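Heterodimeric restriction endonuclease R.BspD6I small subunit (Bacillus sp., PDB 2P14) probably cleaves DNA as the catalytic subunit of a heterodimeric type IIS restriction endonuclease, working in complex with a site-specific nickase. Local coordinates at residues N124-P129 and L165-G170. Numbering follows the deposited sequence.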
loop_
_atom_site.group_PDB
_atom_site.type_symbol
_atom_site.label_atom_id
_atom_site.label_comp_id
_atom_site.label_asym_id
_atom_site.label_seq_id
_atom_site.Cartn_x
_atom_site.Cartn_y
_atom_site.Cartn_z
ATOM N N ASN A 124 -7.006 13.351 -7.933
ATOM C CA ASN A 124 -5.857 14.117 -8.391
ATOM C C ASN A 124 -4.603 13.265 -8.424
ATOM O O ASN A 124 -3.837 13.243 -7.458
ATOM C CB ASN A 124 -5.614 15.342 -7.514
ATOM C CG ASN A 124 -4.636 16.320 -8.153
ATOM O OD1 ASN A 124 -3.775 15.945 -8.969
ATOM N ND2 ASN A 124 -4.762 17.586 -7.780
ATOM N N LYS A 125 -4.398 12.575 -9.535
ATOM C CA LYS A 125 -3.286 11.666 -9.662
ATOM C C LYS A 125 -1.944 12.364 -9.883
ATOM O O LYS A 125 -0.897 11.731 -9.776
ATOM C CB LYS A 125 -3.584 10.653 -10.763
ATOM C CG LYS A 125 -4.755 9.751 -10.429
ATOM C CD LYS A 125 -5.006 8.724 -11.563
ATOM C CE LYS A 125 -6.158 7.833 -11.237
ATOM N NZ LYS A 125 -6.380 6.874 -12.332
ATOM N N GLU A 126 -1.974 13.661 -10.170
ATOM C CA GLU A 126 -0.745 14.426 -10.287
ATOM C C GLU A 126 -0.166 14.737 -8.921
ATOM O O GLU A 126 0.968 14.363 -8.643
ATOM C CB GLU A 126 -1.000 15.718 -11.066
ATOM C CG GLU A 126 -1.473 15.480 -12.486
ATOM C CD GLU A 126 -0.467 14.723 -13.329
ATOM O OE1 GLU A 126 0.692 15.194 -13.442
ATOM O OE2 GLU A 126 -0.837 13.660 -13.895
ATOM N N SER A 127 -0.945 15.381 -8.054
ATOM C CA SER A 127 -0.420 15.810 -6.767
ATOM C C SER A 127 -0.613 14.781 -5.647
ATOM O O SER A 127 0.152 14.780 -4.688
ATOM C CB SER A 127 -1.017 17.161 -6.359
ATOM O OG SER A 127 -2.400 17.047 -6.116
ATOM N N GLU A 128 -1.597 13.895 -5.811
ATOM C CA GLU A 128 -1.954 12.937 -4.767
ATOM C C GLU A 128 -2.093 11.519 -5.373
ATOM O O GLU A 128 -3.159 10.947 -5.324
ATOM C CB GLU A 128 -3.237 13.404 -4.032
ATOM C CG GLU A 128 -3.088 14.831 -3.387
ATOM C CD GLU A 128 -4.382 15.643 -3.282
ATOM O OE1 GLU A 128 -5.506 15.109 -3.429
ATOM O OE2 GLU A 128 -4.302 16.868 -3.011
ATOM N N PRO A 129 -0.995 10.954 -5.946
ATOM C CA PRO A 129 -1.111 9.652 -6.600
ATOM C C PRO A 129 -1.218 8.474 -5.628
ATOM O O PRO A 129 -0.275 8.219 -4.847
ATOM C CB PRO A 129 0.179 9.556 -7.431
ATOM C CG PRO A 129 1.172 10.384 -6.666
ATOM C CD PRO A 129 0.381 11.488 -6.046
ATOM N N LEU A 165 -0.894 3.407 -11.775
ATOM C CA LEU A 165 -1.578 4.658 -11.441
ATOM C C LEU A 165 -2.562 5.111 -12.517
ATOM O O LEU A 165 -3.610 5.693 -12.191
ATOM C CB LEU A 165 -0.555 5.768 -11.155
ATOM C CG LEU A 165 -1.103 7.157 -10.794
ATOM C CD1 LEU A 165 -1.899 7.167 -9.456
ATOM C CD2 LEU A 165 0.066 8.163 -10.752
ATOM N N ARG A 166 -2.227 4.839 -13.783
ATOM C CA ARG A 166 -3.047 5.315 -14.892
ATOM C C ARG A 166 -3.465 6.789 -14.745
ATOM O O ARG A 166 -4.666 7.123 -14.721
ATOM C CB ARG A 166 -4.283 4.425 -15.070
ATOM C CG ARG A 166 -3.970 2.977 -15.554
ATOM C CD ARG A 166 -3.276 2.944 -16.921
ATOM N NE ARG A 166 -4.073 3.607 -17.961
ATOM C CZ ARG A 166 -5.045 3.029 -18.682
ATOM N NH1 ARG A 166 -5.394 1.772 -18.487
ATOM N NH2 ARG A 166 -5.711 3.740 -19.589
ATOM N N SER A 167 -2.470 7.663 -14.746
ATOM C CA SER A 167 -2.726 9.096 -14.618
ATOM C C SER A 167 -3.524 9.684 -15.790
ATOM O O SER A 167 -4.008 10.819 -15.699
ATOM C CB SER A 167 -1.418 9.856 -14.376
ATOM O OG SER A 167 -0.646 9.929 -15.555
ATOM N N ASP A 168 -3.643 8.914 -16.866
ATOM C CA ASP A 168 -4.439 9.322 -18.026
ATOM C C ASP A 168 -5.922 9.153 -17.738
ATOM O O ASP A 168 -6.760 9.731 -18.436
ATOM C CB ASP A 168 -4.082 8.503 -19.277
ATOM C CG ASP A 168 -4.253 6.996 -19.057
ATOM O OD1 ASP A 168 -3.615 6.473 -18.130
ATOM O OD2 ASP A 168 -5.011 6.356 -19.809
ATOM N N LEU A 169 -6.260 8.343 -16.730
ATOM C CA LEU A 169 -7.644 8.076 -16.412
ATOM C C LEU A 169 -8.092 8.951 -15.268
ATOM O O LEU A 169 -7.450 8.998 -14.223
ATOM C CB LEU A 169 -7.840 6.594 -16.040
ATOM C CG LEU A 169 -7.586 5.514 -17.081
ATOM C CD1 LEU A 169 -7.825 4.156 -16.466
ATOM C CD2 LEU A 169 -8.505 5.670 -18.287
ATOM N N GLY A 170 -9.195 9.655 -15.466
ATOM C CA GLY A 170 -9.704 10.556 -14.437
ATOM C C GLY A 170 -10.448 9.813 -13.362
ATOM O O GLY A 170 -10.678 8.605 -13.473
HETATM O O HOH W 1 -9.078 6.499 -12.366
HETATM O O HOH W 2 -3.448 13.064 -13.957
#
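The carbonyl plane of Arg166 receives Lys125 NZ over one face and Leu169 N over the other, the latter bond closing a type I turn. The Arg166 guanidinium carries Leu169 CD1 over the centre of one face, while Asp168 lies at its edge in plane, gripped side-on through NE and NH2; a long, flat cation suits this bidentate salt bridge. Lys125 is extended beyond CG, its chi2, chi3 and chi4 all near 180°, long enough to bring a buried ammonium among backbone oxygens. Lys125 NZ donates to Leu165 O, nearly in line with its C=O bond, to Arg166 O and to Leu169 O, each 3.0 Å away. A water 2.7 Å from NZ links it to Gly170 O, so that four oxygens share three N-H groups. A methionine in place of Lys125 would probably leave the carbonyls of Leu165 and Leu169 without this donor and weaken the tie between the two loops. Nearer the backbone, Lys125 CG passes Leu165 CD1 at 4.0 Å, and Pro129 CB packs on Leu165 CD2 at 3.6 Å. A second water bridges Glu126 OE2 and Ser167 O. Trp177 of helix 174-184 adds a cation-pi contact to Lys125. Arg166, just beyond helix 154-165, turns the chain aside with positive phi, and the ammonium on these C-terminal carbonyls joins it to the loop before strand 130-134, in a fold probably of the PD-(D/E)XK nuclease type.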